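Local coordinates for thioesterase domain-containing protein (Chromobacterium violaceum, PDB 4RMM) that is of unproven function but probably hydrolyses acyl-CoA thioesters, as a hotdog-fold member of the thioesterase superfamily, at residues 108-113 against 122-127; 93-98 against 136-141; 15-20 against 32-37; 7-12 against 82-87; 43-48 against 103-108. All blocks are in the same frame, centred on the assembly; numbering follows the deposited sequence.

Contact 1: 108-113 against 122-127; sequences AQCEIT and VLIEAW
Q109 and E125 face each other as an antiparallel hydrogen-bonded pair, and so do E111 and L123. Each pair closes two backbone bonds. Q109 N gives its proton to E125 O at 3.1 Å. E125 N returns a bond of the same length to Q109 O. E111 N to L123 O is the shortest of the four at 2.7 Å. L123 N to E111 O closes the second pair. A water lies 2.5 Å from Q109 O and 2.6 Å from E125 OE2 and links the two. The two segments belong to the hairpin of strands 106-115 and 119-127, in the middle of the hotdog sheet. A108, C110, I112, V122, I124 and A126 point to the face that carries helix 67-80. There C110 SG sits 3.7 Å from I124 CG1, and C110 CB is as far from V122 CG1. Q109, E111, L123 and E125 point to the other face. The polar ends of Q109 are held elsewhere: NE2 binds D37 and OE1 binds R131. R131 also forms a salt bridge with E125 OE2. W127 turns the edge of its ring to Q109, CH2 lying 3.9 Å from Q109 CB. The same ring has a cation-pi contact with R131.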
# COMPACT_ATOMS: atom_id res chain seq x y z
N ALA A 108 -1.24 14.59 4.16
CA ALA A 108 -2.09 13.51 4.64
C ALA A 108 -2.23 13.59 6.14
O ALA A 108 -1.26 13.84 6.86
CB ALA A 108 -1.51 12.14 4.23
N GLN A 109 -3.44 13.36 6.62
CA GLN A 109 -3.71 13.40 8.04
C GLN A 109 -4.79 12.41 8.40
O GLN A 109 -5.80 12.28 7.70
CB GLN A 109 -4.15 14.80 8.45
CG GLN A 109 -4.12 15.02 9.94
CD GLN A 109 -4.23 16.49 10.31
OE1 GLN A 109 -5.33 17.03 10.42
NE2 GLN A 109 -3.08 17.14 10.48
N CYS A 110 -4.59 11.72 9.52
CA CYS A 110 -5.56 10.72 9.95
C CYS A 110 -6.35 11.15 11.15
O CYS A 110 -5.93 12.00 11.94
CB CYS A 110 -4.86 9.41 10.28
SG CYS A 110 -3.49 9.05 9.21
N GLU A 111 -7.50 10.52 11.31
CA GLU A 111 -8.36 10.82 12.43
C GLU A 111 -8.93 9.53 12.96
O GLU A 111 -9.34 8.67 12.19
CB GLU A 111 -9.49 11.73 11.97
CG GLU A 111 -10.61 11.83 12.98
CD GLU A 111 -11.78 12.61 12.44
OE1 GLU A 111 -12.64 12.00 11.77
OE2 GLU A 111 -11.80 13.83 12.66
N ILE A 112 -8.97 9.38 14.28
CA ILE A 112 -9.54 8.17 14.86
C ILE A 112 -11.02 8.37 15.20
O ILE A 112 -11.36 9.06 16.15
CB ILE A 112 -8.76 7.73 16.11
CG1 ILE A 112 -7.30 7.48 15.73
CG2 ILE A 112 -9.41 6.50 16.70
CD1 ILE A 112 -6.50 6.76 16.77
N THR A 113 -11.88 7.73 14.41
CA THR A 113 -13.35 7.83 14.52
C THR A 113 -14.11 7.20 15.67
O THR A 113 -14.92 7.84 16.32
CB THR A 113 -14.02 7.31 13.28
OG1 THR A 113 -13.70 8.15 12.18
CG2 THR A 113 -15.53 7.29 13.50
N VAL A 122 -9.69 4.26 11.80
CA VAL A 122 -8.93 5.40 11.32
C VAL A 122 -9.36 5.90 9.94
O VAL A 122 -9.66 5.10 9.05
CB VAL A 122 -7.42 5.03 11.24
CG1 VAL A 122 -6.58 6.21 10.77
CG2 VAL A 122 -6.94 4.54 12.59
N LEU A 123 -9.39 7.22 9.76
CA LEU A 123 -9.73 7.84 8.48
C LEU A 123 -8.51 8.66 8.07
O LEU A 123 -7.96 9.42 8.87
CB LEU A 123 -10.96 8.75 8.60
CG LEU A 123 -11.25 9.80 7.50
CD1 LEU A 123 -11.80 9.16 6.23
CD2 LEU A 123 -12.26 10.81 8.05
N ILE A 124 -8.06 8.46 6.84
CA ILE A 124 -6.90 9.15 6.30
C ILE A 124 -7.35 9.94 5.07
O ILE A 124 -8.04 9.41 4.19
CB ILE A 124 -5.81 8.15 5.83
CG1 ILE A 124 -5.58 7.09 6.90
CG2 ILE A 124 -4.50 8.89 5.53
CD1 ILE A 124 -6.58 5.95 6.86
N GLU A 125 -6.97 11.20 5.02
CA GLU A 125 -7.31 12.05 3.89
C GLU A 125 -6.01 12.55 3.29
O GLU A 125 -5.10 12.97 4.00
CB GLU A 125 -8.12 13.25 4.35
CG GLU A 125 -9.43 12.89 4.98
CD GLU A 125 -9.95 14.00 5.85
OE1 GLU A 125 -10.48 14.99 5.30
OE2 GLU A 125 -9.82 13.89 7.09
N ALA A 126 -5.92 12.48 1.97
CA ALA A 126 -4.73 12.94 1.29
C ALA A 126 -5.18 14.04 0.36
O ALA A 126 -6.08 13.86 -0.46
CB ALA A 126 -4.08 11.81 0.53
N TRP A 127 -4.57 15.21 0.49
CA TRP A 127 -4.94 16.33 -0.36
C TRP A 127 -3.71 17.14 -0.68
O TRP A 127 -2.60 16.80 -0.26
CB TRP A 127 -5.99 17.20 0.34
CG TRP A 127 -5.48 18.01 1.50
CD1 TRP A 127 -5.24 19.36 1.51
CD2 TRP A 127 -5.11 17.53 2.80
NE1 TRP A 127 -4.76 19.74 2.74
CE2 TRP A 127 -4.67 18.65 3.55
CE3 TRP A 127 -5.11 16.26 3.41
CZ2 TRP A 127 -4.23 18.54 4.88
CZ3 TRP A 127 -4.68 16.16 4.73
CH2 TRP A 127 -4.24 17.29 5.45
O HOH W 1 -8.15 12.49 8.53

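Contact 2: 93-98 against 136-141; sequences FSLDYL and AVARAH
F93 and L95 both carry CG anti to the backbone N (chi1 167° and 178°), and their side chains meet a row of alanines across the strand pair. F93 CE1 lies 3.8 Å from A138 CB. F93 CD1 has A140 CB at the ring edge, near the ring plane. L95 CD1 touches A138 CB at 3.7 Å and A136 CB at 4.0 Å, so A138 is shared by the phenylalanine and the leucine. The strands run antiparallel, their axes 4.8 Å apart. S94 pairs with R139, and D96 with V137, each through two backbone bonds. S94 N to R139 O is 2.9 Å and nearly straight, 168° at the hydrogen. Strand 89-97 is an outermost strand of the hotdog sheet within this chain. F93 to D96 pair with an antiparallel strand of the second subunit, so the sheet runs on across the dimer interface. F93 packs on F93 of that subunit, and Y97 OH bonds to E71 of the second subunit. Within the chain, F93, L95 and A138 all touch M70 of helix 67-80. On the other face S94 OG comes 3.9 Å from R139 CB. Beyond the strand end L98 crosses V137 at about a right angle, with CD1 4.0 Å from V137 CG1.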
# COMPACT_ATOMS: atom_id res chain seq x y z
N PHE A 93 -8.33 -2.43 5.15
CA PHE A 93 -7.93 -1.13 4.64
C PHE A 93 -8.55 -0.87 3.28
O PHE A 93 -8.43 -1.70 2.39
CB PHE A 93 -6.41 -1.10 4.50
CG PHE A 93 -5.89 0.05 3.72
CD1 PHE A 93 -5.67 1.30 4.34
CD2 PHE A 93 -5.57 -0.11 2.38
CE1 PHE A 93 -5.12 2.36 3.61
CE2 PHE A 93 -5.02 0.95 1.65
CZ PHE A 93 -4.80 2.18 2.26
N SER A 94 -9.22 0.27 3.13
CA SER A 94 -9.85 0.64 1.85
C SER A 94 -9.38 2.03 1.42
O SER A 94 -9.16 2.90 2.24
CB SER A 94 -11.38 0.58 1.94
OG SER A 94 -11.85 1.21 3.11
N LEU A 95 -9.26 2.22 0.12
CA LEU A 95 -8.78 3.46 -0.47
C LEU A 95 -9.50 3.83 -1.77
O LEU A 95 -9.69 2.97 -2.64
CB LEU A 95 -7.27 3.31 -0.76
CG LEU A 95 -6.44 4.42 -1.42
CD1 LEU A 95 -6.39 5.65 -0.53
CD2 LEU A 95 -5.03 3.91 -1.63
N ASP A 96 -9.90 5.10 -1.89
CA ASP A 96 -10.53 5.63 -3.10
C ASP A 96 -9.66 6.73 -3.67
O ASP A 96 -9.25 7.63 -2.96
CB ASP A 96 -11.92 6.21 -2.82
CG ASP A 96 -12.96 5.14 -2.60
OD1 ASP A 96 -13.23 4.79 -1.43
OD2 ASP A 96 -13.50 4.63 -3.61
N TYR A 97 -9.37 6.65 -4.96
CA TYR A 97 -8.57 7.65 -5.64
C TYR A 97 -9.63 8.52 -6.26
O TYR A 97 -10.40 8.06 -7.10
CB TYR A 97 -7.69 7.00 -6.70
CG TYR A 97 -6.51 6.23 -6.12
CD1 TYR A 97 -5.23 6.78 -6.10
CD2 TYR A 97 -6.69 4.94 -5.58
CE1 TYR A 97 -4.15 6.09 -5.55
CE2 TYR A 97 -5.61 4.24 -5.03
CZ TYR A 97 -4.34 4.82 -5.03
OH TYR A 97 -3.25 4.16 -4.50
N LEU A 98 -9.68 9.77 -5.80
CA LEU A 98 -10.69 10.74 -6.23
C LEU A 98 -10.28 11.65 -7.37
O LEU A 98 -11.08 11.94 -8.25
CB LEU A 98 -11.11 11.57 -5.01
CG LEU A 98 -11.62 10.68 -3.88
CD1 LEU A 98 -11.93 11.51 -2.67
CD2 LEU A 98 -12.86 9.91 -4.35
N ALA A 136 -7.22 11.56 -2.44
CA ALA A 136 -7.65 10.22 -2.03
C ALA A 136 -8.05 10.20 -0.55
O ALA A 136 -7.53 10.98 0.27
CB ALA A 136 -6.52 9.22 -2.27
N VAL A 137 -8.99 9.33 -0.21
CA VAL A 137 -9.41 9.18 1.18
C VAL A 137 -9.34 7.68 1.51
O VAL A 137 -9.77 6.84 0.71
CB VAL A 137 -10.85 9.69 1.43
CG1 VAL A 137 -10.92 11.22 1.15
CG2 VAL A 137 -11.82 8.95 0.55
N ALA A 138 -8.78 7.34 2.66
CA ALA A 138 -8.69 5.94 3.04
C ALA A 138 -9.32 5.72 4.40
O ALA A 138 -9.64 6.67 5.11
CB ALA A 138 -7.24 5.49 3.08
N ARG A 139 -9.50 4.45 4.73
CA ARG A 139 -10.07 4.03 6.00
C ARG A 139 -9.46 2.68 6.40
O ARG A 139 -9.26 1.80 5.56
CB ARG A 139 -11.60 3.93 5.90
CG ARG A 139 -12.23 5.28 5.56
CD ARG A 139 -13.71 5.38 5.90
NE ARG A 139 -14.31 6.63 5.42
CZ ARG A 139 -14.44 6.95 4.13
NH1 ARG A 139 -14.02 6.10 3.20
NH2 ARG A 139 -15.00 8.10 3.77
N ALA A 140 -9.14 2.55 7.68
CA ALA A 140 -8.52 1.35 8.21
C ALA A 140 -9.02 0.99 9.60
O ALA A 140 -9.34 1.87 10.40
CB ALA A 140 -7.02 1.54 8.23
N HIS A 141 -9.11 -0.31 9.88
CA HIS A 141 -9.55 -0.82 11.17
C HIS A 141 -8.39 -1.57 11.78
O HIS A 141 -7.75 -2.38 11.11
CB HIS A 141 -10.73 -1.78 11.03
CG HIS A 141 -11.99 -1.13 10.55
ND1 HIS A 141 -12.70 -1.59 9.46
CD2 HIS A 141 -12.67 -0.05 11.00
CE1 HIS A 141 -13.75 -0.82 9.27
NE2 HIS A 141 -13.76 0.12 10.19

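Contact 3: 15-20 against 32-37; sequences KAYAEI and TSMAED
The Y17 ring lies flat on the backbone of strand 33-35. A35 CA sits over the centre of one face, 3.8 Å from the ring centroid and 13° off the normal, a CH-pi contact. K15 O lies above the opposite face, offset toward the rim. The ring also runs past the M34 carbonyl, whose O is 3.2 Å from Y17 CG. M34 is a selenomethionine. Its chain is extended as far as SE, then bends at chi3 (96°), which turns CE to Y17 CD1 at 3.6 Å. CE also lies close to I20 CG2, a tight approach whose detail is doubtful. M34 crosses both partners at about a right angle. The contact lays the short helix 17-20 against strand 33-35, an outermost strand of the hotdog sheet within this chain. A16 is the N-cap of that helix. K15, just before it, closes a Schellman motif at the end of the preceding helix. W80 of helix 67-80 meets the Y17 ring, the planes at about 30°, and also touches I20 and M34. F44 of the next strand packs on M34. At the far end of the tyrosine, OH comes 3.8 Å from E36 CB.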
# COMPACT_ATOMS: atom_id res chain seq x y z
N LYS A 15 10.25 13.50 19.58
CA LYS A 15 9.79 14.10 18.33
C LYS A 15 10.80 13.91 17.21
O LYS A 15 10.96 14.78 16.35
CB LYS A 15 9.50 15.59 18.52
CG LYS A 15 8.65 15.90 19.73
CD LYS A 15 7.36 15.12 19.71
CE LYS A 15 6.59 15.30 21.01
NZ LYS A 15 5.37 14.46 21.04
N ALA A 16 11.50 12.78 17.22
CA ALA A 16 12.51 12.48 16.20
C ALA A 16 11.87 11.97 14.91
O ALA A 16 12.08 10.83 14.51
CB ALA A 16 13.49 11.44 16.74
N TYR A 17 11.11 12.84 14.25
CA TYR A 17 10.42 12.50 13.00
C TYR A 17 11.37 11.93 11.94
O TYR A 17 11.14 10.85 11.40
CB TYR A 17 9.72 13.73 12.42
CG TYR A 17 8.81 14.45 13.39
CD1 TYR A 17 7.82 13.76 14.10
CD2 TYR A 17 8.91 15.83 13.58
CE1 TYR A 17 6.96 14.43 14.96
CE2 TYR A 17 8.05 16.50 14.44
CZ TYR A 17 7.08 15.80 15.13
OH TYR A 17 6.22 16.46 15.97
N ALA A 18 12.43 12.67 11.66
CA ALA A 18 13.42 12.29 10.65
C ALA A 18 13.91 10.85 10.69
O ALA A 18 13.95 10.17 9.66
CB ALA A 18 14.61 13.25 10.73
N GLU A 19 14.29 10.36 11.87
CA GLU A 19 14.79 9.00 11.97
C GLU A 19 13.78 7.95 12.42
O GLU A 19 14.00 6.76 12.21
CB GLU A 19 16.02 8.95 12.88
CG GLU A 19 17.21 9.71 12.32
CD GLU A 19 18.48 9.45 13.10
OE1 GLU A 19 18.48 9.70 14.33
OE2 GLU A 19 19.47 9.01 12.49
N ILE A 20 12.69 8.38 13.04
CA ILE A 20 11.68 7.44 13.49
C ILE A 20 11.18 6.67 12.27
O ILE A 20 10.77 5.51 12.37
CB ILE A 20 10.48 8.16 14.16
CG1 ILE A 20 9.50 7.14 14.73
CG2 ILE A 20 9.78 9.05 13.16
CD1 ILE A 20 8.36 7.76 15.49
N THR A 32 8.56 10.49 2.30
CA THR A 32 7.68 11.00 3.32
C THR A 32 8.41 11.86 4.33
O THR A 32 9.55 11.60 4.72
CB THR A 32 6.91 9.87 4.04
OG1 THR A 32 6.51 8.89 3.09
CG2 THR A 32 5.65 10.43 4.71
N SER A 33 7.73 12.92 4.69
CA SER A 33 8.20 13.87 5.65
C SER A 33 7.14 13.68 6.71
O SER A 33 6.09 13.08 6.44
CB SER A 33 8.15 15.27 5.06
OG SER A 33 8.54 16.23 6.01
N MSE A 34 7.39 14.17 7.91
CA MSE A 34 6.43 14.00 8.97
C MSE A 34 6.61 15.00 10.10
O MSE A 34 7.74 15.27 10.54
CB MSE A 34 6.54 12.57 9.49
CG MSE A 34 5.53 12.17 10.54
SE MSE A 34 5.83 10.34 11.06
CE MSE A 34 6.91 10.65 12.62
N ALA A 35 5.50 15.55 10.58
CA ALA A 35 5.51 16.53 11.66
C ALA A 35 4.11 16.73 12.22
O ALA A 35 3.19 16.00 11.88
CB ALA A 35 6.08 17.85 11.17
N GLU A 36 3.95 17.74 13.07
CA GLU A 36 2.67 18.04 13.68
C GLU A 36 2.16 19.46 13.40
O GLU A 36 2.94 20.40 13.23
CB GLU A 36 2.75 17.82 15.20
CG GLU A 36 1.49 18.18 15.96
CD GLU A 36 1.03 17.07 16.88
OE1 GLU A 36 1.87 16.53 17.63
OE2 GLU A 36 -0.18 16.73 16.85
N ASP A 37 0.83 19.59 13.35
CA ASP A 37 0.17 20.86 13.09
C ASP A 37 -0.37 21.45 14.40
O ASP A 37 -0.11 20.91 15.48
CB ASP A 37 -0.99 20.63 12.12
CG ASP A 37 -2.13 19.90 12.77
OD1 ASP A 37 -2.01 19.65 13.98
OD2 ASP A 37 -3.14 19.59 12.11

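Contact 4: 7-12 against 82-87; sequences RFADLR and RESLEA
Helix 6-13, near the N-terminus, meets the loop that leads from helix 67-80 to strand 89-97. S84, the centre of an inverse gamma turn in that loop, touches three residues of the helix: F8, A9 and R12. Its OG comes to the edge of the F8 ring, near the ring plane, 3.0 Å from CD2. S84 CB is 3.5 Å from the same CD2 and 3.8 Å from A9 CB. OG stands anti to the backbone N (chi1 -179°), which turns it to the phenylalanine. One turn further on, R12 reaches across to the loop backbone. Its chain bends at chi3 (-44°). NH2 makes a weak bond to R82 O, 2.6 Å long but only 128° at the hydrogen. NH1 lies 2.9 Å from the same oxygen. S84 CB sits at the edge of the guanidinium, 3.3 Å from NH2. R82 CB is directed away from the helix, and the side chain touches L144 and N146 near the C-terminus. On the helix side, F8 packs on M79 and R12 on W80, both of helix 67-80, while I20 of helix 17-20 also covers F8.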
# COMPACT_ATOMS: atom_id res chain seq x y z
N ARG A 7 12.38 1.75 21.34
CA ARG A 7 12.90 2.98 20.78
C ARG A 7 11.79 3.90 20.29
O ARG A 7 11.96 5.12 20.26
CB ARG A 7 13.87 2.69 19.63
CG ARG A 7 15.27 2.31 20.07
CD ARG A 7 16.17 2.00 18.89
NE ARG A 7 17.58 2.06 19.26
CZ ARG A 7 18.59 1.73 18.46
NH1 ARG A 7 18.35 1.30 17.22
NH2 ARG A 7 19.84 1.84 18.89
N PHE A 8 10.65 3.33 19.92
CA PHE A 8 9.53 4.13 19.43
C PHE A 8 9.07 5.13 20.48
O PHE A 8 9.06 6.33 20.23
CB PHE A 8 8.35 3.25 19.03
CG PHE A 8 7.19 4.02 18.47
CD1 PHE A 8 7.29 4.63 17.22
CD2 PHE A 8 6.03 4.20 19.21
CE1 PHE A 8 6.25 5.40 16.72
CE2 PHE A 8 4.98 4.97 18.72
CZ PHE A 8 5.09 5.58 17.47
N ALA A 9 8.66 4.62 21.64
CA ALA A 9 8.20 5.47 22.73
C ALA A 9 9.26 6.52 23.01
O ALA A 9 8.96 7.65 23.40
CB ALA A 9 7.94 4.63 23.97
N ASP A 10 10.51 6.12 22.81
CA ASP A 10 11.66 6.99 23.03
C ASP A 10 11.78 8.04 21.93
O ASP A 10 12.14 9.19 22.19
CB ASP A 10 12.93 6.14 23.08
CG ASP A 10 14.19 6.95 22.87
OD1 ASP A 10 14.41 7.92 23.62
OD2 ASP A 10 14.96 6.62 21.94
N LEU A 11 11.47 7.65 20.69
CA LEU A 11 11.54 8.57 19.57
C LEU A 11 10.31 9.46 19.46
O LEU A 11 10.36 10.53 18.85
CB LEU A 11 11.75 7.81 18.26
CG LEU A 11 13.21 7.58 17.85
CD1 LEU A 11 13.96 6.83 18.94
CD2 LEU A 11 13.27 6.81 16.54
N ARG A 12 9.20 9.03 20.05
CA ARG A 12 7.98 9.83 20.01
C ARG A 12 8.21 11.04 20.91
O ARG A 12 8.16 12.18 20.46
CB ARG A 12 6.79 9.05 20.55
CG ARG A 12 5.50 9.87 20.56
CD ARG A 12 4.51 9.34 21.57
NE ARG A 12 4.44 7.89 21.54
CZ ARG A 12 3.51 7.17 22.15
NH1 ARG A 12 2.55 7.78 22.85
NH2 ARG A 12 3.53 5.85 22.06
N ARG A 82 -1.10 6.42 20.68
CA ARG A 82 -1.37 5.39 21.69
C ARG A 82 -0.16 4.91 22.47
O ARG A 82 0.96 5.37 22.26
CB ARG A 82 -2.05 4.17 21.07
CG ARG A 82 -3.53 4.36 20.75
CD ARG A 82 -4.23 3.03 20.49
NE ARG A 82 -4.42 2.22 21.70
CZ ARG A 82 -3.52 1.37 22.19
NH1 ARG A 82 -2.35 1.20 21.58
NH2 ARG A 82 -3.79 0.69 23.30
N GLU A 83 -0.42 3.98 23.38
CA GLU A 83 0.61 3.39 24.22
C GLU A 83 1.46 2.50 23.33
O GLU A 83 0.96 1.56 22.70
CB GLU A 83 -0.04 2.61 25.36
CG GLU A 83 -0.84 3.48 26.34
CD GLU A 83 -2.01 4.21 25.68
OE1 GLU A 83 -2.97 3.54 25.25
OE2 GLU A 83 -1.96 5.46 25.60
N SER A 84 2.75 2.82 23.26
CA SER A 84 3.72 2.09 22.44
C SER A 84 4.04 0.71 23.03
O SER A 84 5.21 0.39 23.24
CB SER A 84 5.00 2.92 22.31
OG SER A 84 5.97 2.27 21.51
N LEU A 85 3.01 -0.08 23.28
CA LEU A 85 3.18 -1.43 23.84
C LEU A 85 3.71 -2.38 22.78
O LEU A 85 4.78 -2.98 22.93
CB LEU A 85 1.84 -1.94 24.38
CG LEU A 85 1.78 -3.36 24.96
CD1 LEU A 85 0.73 -3.39 26.05
CD2 LEU A 85 1.47 -4.38 23.87
N GLU A 86 2.93 -2.53 21.72
CA GLU A 86 3.28 -3.37 20.60
C GLU A 86 2.52 -2.74 19.45
O GLU A 86 1.58 -1.98 19.67
CB GLU A 86 2.83 -4.82 20.82
CG GLU A 86 3.20 -5.78 19.69
CD GLU A 86 3.37 -7.22 20.15
OE1 GLU A 86 2.51 -7.71 20.91
OE2 GLU A 86 4.36 -7.86 19.75
N ALA A 87 2.94 -3.04 18.22
CA ALA A 87 2.28 -2.48 17.05
C ALA A 87 0.86 -3.02 16.92
O ALA A 87 0.62 -4.21 17.06
CB ALA A 87 3.09 -2.82 15.81

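Contact 5: 43-48 against 103-108; sequences RFELPF and PQTLFA
E45 and F107 lie side by side and point the same way, off the same face of the sheet. The carboxylate and ring planes stand 75° apart. E45 OE1 comes 3.1 Å from F107 CE1, and E45 CG is 4.0 Å from CD1 of that ring. The glutamate chain is extended beyond CG, which carries the carboxylate out alongside the ring. F48 and L106 also lie side by side. L106 CD2 sits over the centre of one face of the F48 ring, 4.1 Å from the centroid, a CH-pi contact. Their CB atoms are 3.7 Å apart. The segments join strands 43-46 and 106-115, antiparallel neighbours in the hotdog sheet. F44, L46, L106 and A108 point to the face that carries helix 67-80, where F44 touches A73 and I76, and L46 touches F69. F44 turns its ring edge to A108 O, which lies in the ring plane. That oxygen also takes the proton of F44 N at 2.8 Å, in a nearly straight bond. L46 O accepts from two donors across the contact. L106 N comes nearly along the C=O axis at 2.8 Å, and T105 OG1 sits above the carbonyl plane at 3.0 Å. F48 N adds a weak bond from its own segment. The return bond from L46 N to L106 O is weak. The R43 guanidinium is held by a salt bridge to D37.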
# COMPACT_ATOMS: atom_id res chain seq x y z
N ARG A 43 0.54 14.87 11.12
CA ARG A 43 0.38 15.15 9.70
C ARG A 43 1.59 14.66 8.91
O ARG A 43 2.72 14.74 9.39
CB ARG A 43 0.18 16.65 9.47
CG ARG A 43 -0.04 17.03 8.01
CD ARG A 43 -0.47 18.48 7.87
NE ARG A 43 -1.73 18.73 8.56
CZ ARG A 43 -2.30 19.93 8.65
NH1 ARG A 43 -1.72 20.98 8.08
NH2 ARG A 43 -3.45 20.07 9.29
N PHE A 44 1.35 14.14 7.71
CA PHE A 44 2.42 13.62 6.85
C PHE A 44 2.57 14.41 5.55
O PHE A 44 1.67 15.14 5.14
CB PHE A 44 2.16 12.15 6.49
CG PHE A 44 2.13 11.21 7.65
CD1 PHE A 44 1.05 11.17 8.51
CD2 PHE A 44 3.19 10.34 7.88
CE1 PHE A 44 1.01 10.26 9.58
CE2 PHE A 44 3.16 9.43 8.94
CZ PHE A 44 2.07 9.40 9.79
N GLU A 45 3.72 14.24 4.90
CA GLU A 45 4.02 14.92 3.64
C GLU A 45 4.77 13.98 2.72
O GLU A 45 5.53 13.13 3.15
CB GLU A 45 4.82 16.19 3.87
CG GLU A 45 4.03 17.30 4.53
CD GLU A 45 4.72 18.64 4.40
OE1 GLU A 45 4.20 19.62 4.96
OE2 GLU A 45 5.77 18.70 3.72
N LEU A 46 4.56 14.13 1.42
CA LEU A 46 5.21 13.23 0.48
C LEU A 46 5.44 14.10 -0.71
O LEU A 46 4.52 14.93 -1.00
CB LEU A 46 4.29 12.04 0.26
CG LEU A 46 4.22 11.27 -1.06
CD1 LEU A 46 5.59 11.10 -1.68
CD2 LEU A 46 3.57 9.95 -0.82
N PRO A 47 6.58 13.93 -1.43
CA PRO A 47 6.68 14.83 -2.56
C PRO A 47 6.06 14.18 -3.75
O PRO A 47 6.73 13.45 -4.48
CB PRO A 47 8.19 14.96 -2.69
CG PRO A 47 8.59 13.54 -2.65
CD PRO A 47 7.70 12.98 -1.50
N PHE A 48 4.77 14.42 -3.94
CA PHE A 48 4.05 13.82 -5.05
C PHE A 48 4.42 14.49 -6.37
O PHE A 48 3.95 15.58 -6.68
CB PHE A 48 2.54 13.92 -4.82
CG PHE A 48 1.79 12.69 -5.20
CD1 PHE A 48 2.29 11.43 -4.89
CD2 PHE A 48 0.57 12.77 -5.86
CE1 PHE A 48 1.59 10.28 -5.24
CE2 PHE A 48 -0.13 11.63 -6.21
CZ PHE A 48 0.38 10.38 -5.90
N PRO A 103 1.61 18.43 -9.33
CA PRO A 103 3.05 18.56 -9.07
C PRO A 103 3.32 19.37 -7.82
O PRO A 103 4.23 20.20 -7.78
CB PRO A 103 3.57 19.23 -10.35
CG PRO A 103 2.38 19.98 -10.84
CD PRO A 103 1.29 18.97 -10.65
N GLN A 104 2.50 19.13 -6.80
CA GLN A 104 2.61 19.80 -5.52
C GLN A 104 2.84 18.72 -4.47
O GLN A 104 2.58 17.54 -4.72
CB GLN A 104 1.31 20.54 -5.19
CG GLN A 104 0.93 21.62 -6.19
CD GLN A 104 -0.47 22.15 -5.94
OE1 GLN A 104 -0.85 22.45 -4.81
NE2 GLN A 104 -1.25 22.28 -7.01
N THR A 105 3.32 19.11 -3.29
CA THR A 105 3.54 18.13 -2.24
C THR A 105 2.18 17.63 -1.75
O THR A 105 1.23 18.41 -1.64
CB THR A 105 4.32 18.72 -1.06
OG1 THR A 105 4.40 17.75 -0.00
CG2 THR A 105 3.64 19.97 -0.54
N LEU A 106 2.11 16.34 -1.45
CA LEU A 106 0.88 15.71 -0.99
C LEU A 106 0.83 15.64 0.54
O LEU A 106 1.72 15.08 1.17
CB LEU A 106 0.79 14.30 -1.57
CG LEU A 106 -0.49 13.52 -1.29
CD1 LEU A 106 -1.68 14.20 -2.00
CD2 LEU A 106 -0.32 12.07 -1.77
N PHE A 107 -0.22 16.21 1.11
CA PHE A 107 -0.42 16.22 2.56
C PHE A 107 -1.36 15.08 2.93
O PHE A 107 -2.18 14.65 2.12
CB PHE A 107 -1.05 17.54 3.01
CG PHE A 107 -0.18 18.74 2.78
CD1 PHE A 107 0.65 19.23 3.79
CD2 PHE A 107 -0.16 19.38 1.54
CE1 PHE A 107 1.48 20.33 3.57
CE2 PHE A 107 0.67 20.48 1.31
CZ PHE A 107 1.49 20.95 2.33
N ALA A 108 -1.24 14.59 4.16
CA ALA A 108 -2.09 13.51 4.64
C ALA A 108 -2.23 13.59 6.14
O ALA A 108 -1.26 13.84 6.86
CB ALA A 108 -1.51 12.14 4.23

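How the contacts relate
Contacts 1, 2 and 5 are strand pairs of one antiparallel sheet, closed by backbone bonds, one of them weak in contact 5. Contact 1 is buried; the other four are partly buried. Contact 1 shares A108 and strand 106-115 with contact 5, and its strand 119-127 is bonded to strand 136-143 of contact 2. Contact 2 alone of the five reaches the second subunit. Contacts 3 and 4 pack helices 17-20 and 6-13 on the rest of the chain. Side chains set against backbone and side chains carry them, with one weak bond in contact 4. They meet through I20 and F8. D37 of the segment in contact 3 reaches Q109 of contact 1 and R43 of contact 5. Contacts 2 and 4 lie on opposite sides of the chain's centre.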